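Local coordinates for putative alpha-N-acetylgalactosaminidase (Bacillus halodurans C-125, PDB 3CC1), which probably removes terminal alpha-linked N-acetylgalactosamine from glycoconjugates by hydrolysis, as a glycoside hydrolase with a TIM-barrel catalytic domain and a C-terminal beta-sandwich, at residues N17-E30 against M274-D286. Residues are numbered along the deposited sequence; the frame is centred on the assembly and turned at random.
Sequences NSWDCYGASVTEEE and MLPLGHIGIRSVD
The guanidinium of Arg283 lies with one face over CD1 of Tyr22, the two planes 25° apart, while Ser25 and Glu30 hold its edge. Glu30 CD sits over the centre of one Tyr22 face, Cys21 CB toward the rim of the opposite face; the Trp19 indole has Gly23 CA and a water on one face and Asp286 OD2 at its edge. In this TIM barrel the contact joins helix 19-22 and the turn leading into helix 28-41 to segment 274-286. Arginine's planar donors suit several acceptors: end-on, Arg283 NH1 meets Glu30 OE2 at 2.8 Å and Arg283 NH2 meets Glu30 OE1, each on a syn lone pair; side-on, Arg283 NE reaches Ser25 OG at 2.8 Å. Glu30 OE1 also takes Thr27 N, half of a capping box. A leucine in place of Arg283 would probably leave the Glu30 carboxylate without its countercharge. Tyr22 OH bonds to Glu320.

The carbonyls of Asp20 and Cys21 accept from Gly281 N and Arg283 N. Glycine suits position 23, where phi is positive and a CB would clash with Arg283 O. The selenomethionine Met274 brings CE to 3.6 Å from Trp19 CD1. With CG anti to the backbone N (chi1 -176°), Trp19 offers an in-plane indole N-H: Asp286 OD2, which Trp244 also donates to, is met by Trp19 NE1 at 2.9 Å on its syn side, 30° out of the carboxylate plane.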
ATOM      1  N   ASN A  17     -30.547   7.910  12.804  1.00 21.49           N
ATOM      2  CA  ASN A  17     -29.795   7.669  14.028  1.00 21.66           C
ATOM      3  C   ASN A  17     -29.325   9.018  14.620  1.00 21.70           C
ATOM      4  O   ASN A  17     -28.885   9.893  13.898  1.00 21.63           O
ATOM      5  CB  ASN A  17     -28.646   6.704  13.710  1.00 22.37           C
ATOM      6  CG  ASN A  17     -27.734   6.424  14.893  1.00 24.14           C
ATOM      7  OD1 ASN A  17     -27.078   7.324  15.409  1.00 28.39           O
ATOM      8  ND2 ASN A  17     -27.687   5.171  15.322  1.00 24.91           N
ATOM      9  N   SER A  18     -29.449   9.152  15.939  1.00 22.32           N
ATOM     10  CA  SER A  18     -29.245  10.410  16.673  1.00 21.80           C
ATOM     11  C   SER A  18     -27.779  10.854  16.775  1.00 22.67           C
ATOM     12  O   SER A  18     -27.531  11.979  17.179  1.00 22.06           O
ATOM     13  CB  SER A  18     -29.793  10.293  18.095  1.00 21.75           C
ATOM     14  OG  SER A  18     -29.078   9.355  18.873  1.00 23.21           O
ATOM     15  N   TRP A  19     -26.833  10.000  16.390  1.00 22.09           N
ATOM     16  CA  TRP A  19     -25.416  10.241  16.697  1.00 23.01           C
ATOM     17  C   TRP A  19     -24.776  11.443  15.993  1.00 22.72           C
ATOM     18  O   TRP A  19     -24.126  12.264  16.639  1.00 23.51           O
ATOM     19  CB  TRP A  19     -24.555   8.995  16.445  1.00 23.11           C
ATOM     20  CG  TRP A  19     -23.149   9.241  16.861  1.00 22.71           C
ATOM     21  CD1 TRP A  19     -22.111   9.566  16.043  1.00 24.83           C
ATOM     22  CD2 TRP A  19     -22.602   9.201  18.192  1.00 22.78           C
ATOM     23  NE1 TRP A  19     -20.968   9.742  16.774  1.00 20.47           N
ATOM     24  CE2 TRP A  19     -21.231   9.521  18.088  1.00 24.17           C
ATOM     25  CE3 TRP A  19     -23.129   8.931  19.453  1.00 24.05           C
ATOM     26  CZ2 TRP A  19     -20.390   9.604  19.199  1.00 23.74           C
ATOM     27  CZ3 TRP A  19     -22.297   8.995  20.554  1.00 26.57           C
ATOM     28  CH2 TRP A  19     -20.947   9.336  20.426  1.00 26.06           C
ATOM     29  N   ASP A  20     -24.938  11.547  14.680  1.00 22.67           N
ATOM     30  CA  ASP A  20     -24.196  12.586  13.926  1.00 22.72           C
ATOM     31  C   ASP A  20     -24.691  14.019  14.245  1.00 22.78           C
ATOM     32  O   ASP A  20     -23.951  14.983  14.077  1.00 22.78           O
ATOM     33  CB  ASP A  20     -24.256  12.363  12.414  1.00 23.42           C
ATOM     34  CG  ASP A  20     -23.369  11.232  11.910  1.00 24.06           C
ATOM     35  OD1 ASP A  20     -22.700  10.505  12.691  1.00 25.78           O
ATOM     36  OD2 ASP A  20     -23.347  11.071  10.655  1.00 25.21           O
ATOM     37  N   CYS A  21     -25.940  14.138  14.696  1.00 23.87           N
ATOM     38  CA  CYS A  21     -26.538  15.436  15.053  1.00 24.02           C
ATOM     39  C   CYS A  21     -26.418  15.732  16.539  1.00 22.91           C
ATOM     40  O   CYS A  21     -26.073  16.848  16.898  1.00 21.40           O
ATOM     41  CB  CYS A  21     -27.995  15.595  14.563  1.00 24.01           C
ATOM     42  SG  CYS A  21     -29.060  14.102  14.725  1.00 26.58           S
ATOM     43  N   TYR A  22     -26.659  14.738  17.400  1.00 22.29           N
ATOM     44  CA  TYR A  22     -26.773  14.991  18.848  1.00 21.96           C
ATOM     45  C   TYR A  22     -25.816  14.171  19.716  1.00 22.03           C
ATOM     46  O   TYR A  22     -25.837  14.245  20.951  1.00 20.33           O
ATOM     47  CB  TYR A  22     -28.232  14.787  19.340  1.00 22.40           C
ATOM     48  CG  TYR A  22     -29.174  15.723  18.647  1.00 22.25           C
ATOM     49  CD1 TYR A  22     -29.019  17.092  18.799  1.00 22.06           C
ATOM     50  CD2 TYR A  22     -30.164  15.254  17.776  1.00 22.73           C
ATOM     51  CE1 TYR A  22     -29.828  17.981  18.141  1.00 21.49           C
ATOM     52  CE2 TYR A  22     -30.996  16.136  17.111  1.00 21.62           C
ATOM     53  CZ  TYR A  22     -30.832  17.500  17.307  1.00 21.58           C
ATOM     54  OH  TYR A  22     -31.620  18.407  16.633  1.00 22.23           O
ATOM     55  N   GLY A  23     -24.959  13.408  19.068  1.00 22.23           N
ATOM     56  CA  GLY A  23     -23.994  12.608  19.779  1.00 21.36           C
ATOM     57  C   GLY A  23     -24.651  11.652  20.736  1.00 21.98           C
ATOM     58  O   GLY A  23     -25.584  10.911  20.364  1.00 21.00           O
ATOM     59  N   ALA A  24     -24.151  11.669  21.980  1.00 22.42           N
ATOM     60  CA  ALA A  24     -24.637  10.789  23.051  1.00 23.32           C
ATOM     61  C   ALA A  24     -25.844  11.402  23.802  1.00 23.87           C
ATOM     62  O   ALA A  24     -26.375  10.798  24.724  1.00 26.06           O
ATOM     63  CB  ALA A  24     -23.478  10.462  24.053  1.00 22.57           C
ATOM     64  N   SER A  25     -26.302  12.574  23.375  1.00 23.91           N
ATOM     65  CA  SER A  25     -27.147  13.424  24.233  1.00 23.78           C
ATOM     66  C   SER A  25     -28.562  13.717  23.704  1.00 22.80           C
ATOM     67  O   SER A  25     -29.232  14.644  24.202  1.00 22.20           O
ATOM     68  CB  SER A  25     -26.428  14.773  24.463  1.00 24.47           C
ATOM     69  OG  SER A  25     -26.595  15.611  23.327  1.00 25.97           O
ATOM     70  N   VAL A  26     -29.057  12.934  22.749  1.00 21.78           N
ATOM     71  CA  VAL A  26     -30.382  13.229  22.158  1.00 21.61           C
ATOM     72  C   VAL A  26     -31.486  13.245  23.227  1.00 22.17           C
ATOM     73  O   VAL A  26     -31.483  12.465  24.227  1.00 22.26           O
ATOM     74  CB  VAL A  26     -30.768  12.244  20.990  1.00 21.13           C
ATOM     75  CG1 VAL A  26     -31.168  10.863  21.527  1.00 20.71           C
ATOM     76  CG2 VAL A  26     -31.861  12.825  20.126  1.00 21.36           C
ATOM     77  N   THR A  27     -32.445  14.137  23.026  1.00 22.24           N
ATOM     78  CA  THR A  27     -33.618  14.190  23.902  1.00 22.08           C
ATOM     79  C   THR A  27     -34.820  13.580  23.241  1.00 23.05           C
ATOM     80  O   THR A  27     -34.888  13.393  22.017  1.00 23.03           O
ATOM     81  CB  THR A  27     -33.984  15.630  24.260  1.00 22.37           C
ATOM     82  OG1 THR A  27     -34.516  16.257  23.101  1.00 22.13           O
ATOM     83  CG2 THR A  27     -32.807  16.411  24.807  1.00 19.82           C
ATOM     84  N   GLU A  28     -35.820  13.302  24.061  1.00 23.55           N
ATOM     85  CA  GLU A  28     -37.061  12.681  23.601  1.00 23.57           C
ATOM     86  C   GLU A  28     -37.802  13.558  22.572  1.00 23.25           C
ATOM     87  O   GLU A  28     -38.356  13.071  21.599  1.00 22.46           O
ATOM     88  CB  GLU A  28     -37.915  12.448  24.841  1.00 25.24           C
ATOM     89  CG  GLU A  28     -39.337  12.274  24.711  1.00 28.08           C
ATOM     90  CD  GLU A  28     -39.958  12.120  26.120  1.00 32.92           C
ATOM     91  OE1 GLU A  28     -39.420  11.327  26.917  1.00 30.30           O
ATOM     92  OE2 GLU A  28     -40.944  12.834  26.444  1.00 37.35           O
ATOM     93  N   GLU A  29     -37.793  14.862  22.795  1.00 22.74           N
ATOM     94  CA  GLU A  29     -38.391  15.811  21.854  1.00 22.71           C
ATOM     95  C   GLU A  29     -37.685  15.782  20.498  1.00 21.78           C
ATOM     96  O   GLU A  29     -38.345  15.836  19.446  1.00 20.89           O
ATOM     97  CB  GLU A  29     -38.379  17.222  22.435  1.00 23.78           C
ATOM     98  CG  GLU A  29     -38.992  18.301  21.532  1.00 25.54           C
ATOM     99  CD  GLU A  29     -38.005  18.829  20.492  1.00 30.78           C
ATOM    100  OE1 GLU A  29     -36.770  18.862  20.786  1.00 31.87           O
ATOM    101  OE2 GLU A  29     -38.469  19.246  19.397  1.00 30.90           O
ATOM    102  N   GLU A  30     -36.357  15.639  20.519  1.00 21.19           N
ATOM    103  CA  GLU A  30     -35.569  15.562  19.294  1.00 20.37           C
ATOM    104  C   GLU A  30     -35.872  14.259  18.563  1.00 20.93           C
ATOM    105  O   GLU A  30     -36.057  14.256  17.336  1.00 20.80           O
ATOM    106  CB  GLU A  30     -34.073  15.747  19.550  1.00 20.64           C
ATOM    107  CG  GLU A  30     -33.724  17.167  19.897  1.00 20.63           C
ATOM    108  CD  GLU A  30     -32.431  17.320  20.693  1.00 22.85           C
ATOM    109  OE1 GLU A  30     -31.886  16.322  21.177  1.00 23.71           O
ATOM    110  OE2 GLU A  30     -31.955  18.472  20.831  1.00 23.13           O
HETATM  111  N   MSE A 274     -23.007   5.730   9.065  1.00 23.20           N
HETATM  112  CA  MSE A 274     -24.184   6.580   9.060  1.00 23.23           C
HETATM  113  C   MSE A 274     -23.975   7.706   8.039  1.00 23.07           C
HETATM  114  O   MSE A 274     -22.834   8.047   7.698  1.00 22.65           O
HETATM  115  CB  MSE A 274     -24.473   7.056  10.475  1.00 24.35           C
HETATM  116  CG  MSE A 274     -24.993   5.874  11.418  1.00 28.39           C
HETATM  117 SE   MSE A 274     -24.893   6.493  13.181  0.75 38.50          SE
HETATM  118  CE  MSE A 274     -23.131   7.274  13.436  1.00 37.26           C
ATOM    119  N   LEU A 275     -25.074   8.207   7.484  1.00 22.75           N
ATOM    120  CA  LEU A 275     -25.022   9.269   6.446  1.00 22.70           C
ATOM    121  C   LEU A 275     -24.893  10.678   7.044  1.00 22.56           C
ATOM    122  O   LEU A 275     -25.859  11.190   7.611  1.00 21.55           O
ATOM    123  CB  LEU A 275     -26.258   9.205   5.536  1.00 23.41           C
ATOM    124  CG  LEU A 275     -26.686   7.787   5.113  1.00 23.09           C
ATOM    125  CD1 LEU A 275     -28.083   7.814   4.398  1.00 24.26           C
ATOM    126  CD2 LEU A 275     -25.559   7.136   4.253  1.00 22.37           C
ATOM    127  N   PRO A 276     -23.678  11.303   6.944  1.00 22.90           N
ATOM    128  CA  PRO A 276     -23.530  12.639   7.482  1.00 23.30           C
ATOM    129  C   PRO A 276     -23.992  13.662   6.458  1.00 23.78           C
ATOM    130  O   PRO A 276     -23.196  14.278   5.740  1.00 24.41           O
ATOM    131  CB  PRO A 276     -22.041  12.750   7.761  1.00 23.66           C
ATOM    132  CG  PRO A 276     -21.380  11.873   6.728  1.00 23.11           C
ATOM    133  CD  PRO A 276     -22.424  10.831   6.316  1.00 23.65           C
ATOM    134  N   LEU A 277     -25.300  13.828   6.442  1.00 22.85           N
ATOM    135  CA  LEU A 277     -25.977  14.704   5.519  1.00 23.36           C
ATOM    136  C   LEU A 277     -26.784  15.749   6.257  1.00 23.34           C
ATOM    137  O   LEU A 277     -27.161  15.569   7.422  1.00 23.12           O
ATOM    138  CB  LEU A 277     -26.905  13.869   4.626  1.00 22.74           C
ATOM    139  CG  LEU A 277     -26.308  12.860   3.642  1.00 23.96           C
ATOM    140  CD1 LEU A 277     -27.407  12.053   2.971  1.00 22.40           C
ATOM    141  CD2 LEU A 277     -25.406  13.531   2.630  1.00 23.70           C
ATOM    142  N   GLY A 278     -27.038  16.862   5.571  1.00 23.88           N
ATOM    143  CA  GLY A 278     -27.836  17.936   6.135  1.00 23.04           C
ATOM    144  C   GLY A 278     -27.184  18.532   7.355  1.00 22.58           C
ATOM    145  O   GLY A 278     -25.997  18.716   7.394  1.00 21.30           O
ATOM    146  N   HIS A 279     -28.013  18.853   8.344  1.00 22.90           N
ATOM    147  CA  HIS A 279     -27.593  19.550   9.568  1.00 22.25           C
ATOM    148  C   HIS A 279     -27.121  18.561  10.652  1.00 21.80           C
ATOM    149  O   HIS A 279     -27.895  17.783  11.222  1.00 21.99           O
ATOM    150  CB  HIS A 279     -28.737  20.445  10.062  1.00 22.83           C
ATOM    151  CG  HIS A 279     -28.354  21.400  11.165  1.00 22.84           C
ATOM    152  ND1 HIS A 279     -29.299  22.039  11.939  1.00 24.06           N
ATOM    153  CD2 HIS A 279     -27.149  21.811  11.628  1.00 26.15           C
ATOM    154  CE1 HIS A 279     -28.689  22.822  12.821  1.00 25.32           C
ATOM    155  NE2 HIS A 279     -27.382  22.695  12.663  1.00 23.93           N
ATOM    156  N   ILE A 280     -25.825  18.623  10.908  1.00 20.89           N
ATOM    157  CA  ILE A 280     -25.126  17.693  11.781  1.00 20.77           C
ATOM    158  C   ILE A 280     -24.244  18.474  12.731  1.00 20.78           C
ATOM    159  O   ILE A 280     -24.063  19.673  12.561  1.00 19.52           O
ATOM    160  CB  ILE A 280     -24.272  16.648  10.957  1.00 21.64           C
ATOM    161  CG1 ILE A 280     -23.258  17.338  10.047  1.00 19.93           C
ATOM    162  CG2 ILE A 280     -25.172  15.724  10.148  1.00 18.63           C
ATOM    163  CD1 ILE A 280     -22.443  16.382   9.128  1.00 17.59           C
ATOM    164  N   GLY A 281     -23.710  17.787  13.741  1.00 20.75           N
ATOM    165  CA  GLY A 281     -22.745  18.357  14.655  1.00 21.34           C
ATOM    166  C   GLY A 281     -23.324  19.331  15.659  1.00 22.02           C
ATOM    167  O   GLY A 281     -22.605  20.168  16.194  1.00 22.28           O
ATOM    168  N   ILE A 282     -24.630  19.225  15.918  1.00 21.88           N
ATOM    169  CA  ILE A 282     -25.332  20.190  16.785  1.00 21.65           C
ATOM    170  C   ILE A 282     -24.808  20.077  18.218  1.00 22.26           C
ATOM    171  O   ILE A 282     -24.452  21.076  18.832  1.00 21.11           O
ATOM    172  CB  ILE A 282     -26.865  20.050  16.687  1.00 21.75           C
ATOM    173  CG1 ILE A 282     -27.302  20.289  15.241  1.00 21.67           C
ATOM    174  CG2 ILE A 282     -27.602  21.052  17.603  1.00 20.41           C
ATOM    175  CD1 ILE A 282     -28.750  20.005  14.965  1.00 18.04           C
ATOM    176  N   ARG A 283     -24.727  18.849  18.731  1.00 22.12           N
ATOM    177  CA  ARG A 283     -24.060  18.576  19.993  1.00 22.70           C
ATOM    178  C   ARG A 283     -23.239  17.329  19.739  1.00 23.54           C
ATOM    179  O   ARG A 283     -23.749  16.243  19.778  1.00 24.38           O
ATOM    180  CB  ARG A 283     -25.054  18.367  21.144  1.00 22.52           C
ATOM    181  CG  ARG A 283     -25.944  19.598  21.441  1.00 22.12           C
ATOM    182  CD  ARG A 283     -26.763  19.471  22.720  1.00 21.95           C
ATOM    183  NE  ARG A 283     -27.551  18.230  22.776  1.00 19.61           N
ATOM    184  CZ  ARG A 283     -28.771  18.068  22.289  1.00 19.52           C
ATOM    185  NH1 ARG A 283     -29.375  19.061  21.671  1.00 20.41           N
ATOM    186  NH2 ARG A 283     -29.398  16.900  22.435  1.00 20.80           N
ATOM    187  N   SER A 284     -21.974  17.530  19.391  1.00 24.49           N
ATOM    188  CA  SER A 284     -21.102  16.501  18.798  1.00 24.26           C
ATOM    189  C   SER A 284     -19.631  16.872  19.006  1.00 24.02           C
ATOM    190  O   SER A 284     -19.191  18.001  18.713  1.00 23.46           O
ATOM    191  CB  SER A 284     -21.369  16.371  17.306  1.00 24.04           C
ATOM    192  OG  SER A 284     -20.662  15.286  16.752  1.00 23.27           O
ATOM    193  N   VAL A 285     -18.855  15.905  19.459  1.00 23.40           N
ATOM    194  CA  VAL A 285     -17.448  16.147  19.762  1.00 23.31           C
ATOM    195  C   VAL A 285     -16.456  15.199  19.019  1.00 23.34           C
ATOM    196  O   VAL A 285     -15.250  15.295  19.231  1.00 22.20           O
ATOM    197  CB  VAL A 285     -17.179  16.084  21.296  1.00 22.64           C
ATOM    198  CG1 VAL A 285     -17.926  17.241  22.003  1.00 21.29           C
ATOM    199  CG2 VAL A 285     -17.581  14.722  21.889  1.00 23.10           C
ATOM    200  N   ASP A 286     -16.970  14.277  18.203  1.00 23.11           N
ATOM    201  CA  ASP A 286     -16.122  13.298  17.525  1.00 23.37           C
ATOM    202  C   ASP A 286     -15.987  13.533  16.035  1.00 23.43           C
ATOM    203  O   ASP A 286     -15.314  12.763  15.334  1.00 23.23           O
ATOM    204  CB  ASP A 286     -16.642  11.867  17.733  1.00 23.62           C
ATOM    205  CG  ASP A 286     -18.004  11.641  17.113  1.00 24.11           C
ATOM    206  OD1 ASP A 286     -18.862  12.526  17.324  1.00 25.92           O
ATOM    207  OD2 ASP A 286     -18.217  10.586  16.447  1.00 22.43           O
TER
HETATM  208  O   HOH W   1     -21.468  12.920  17.483  1.00 18.12           O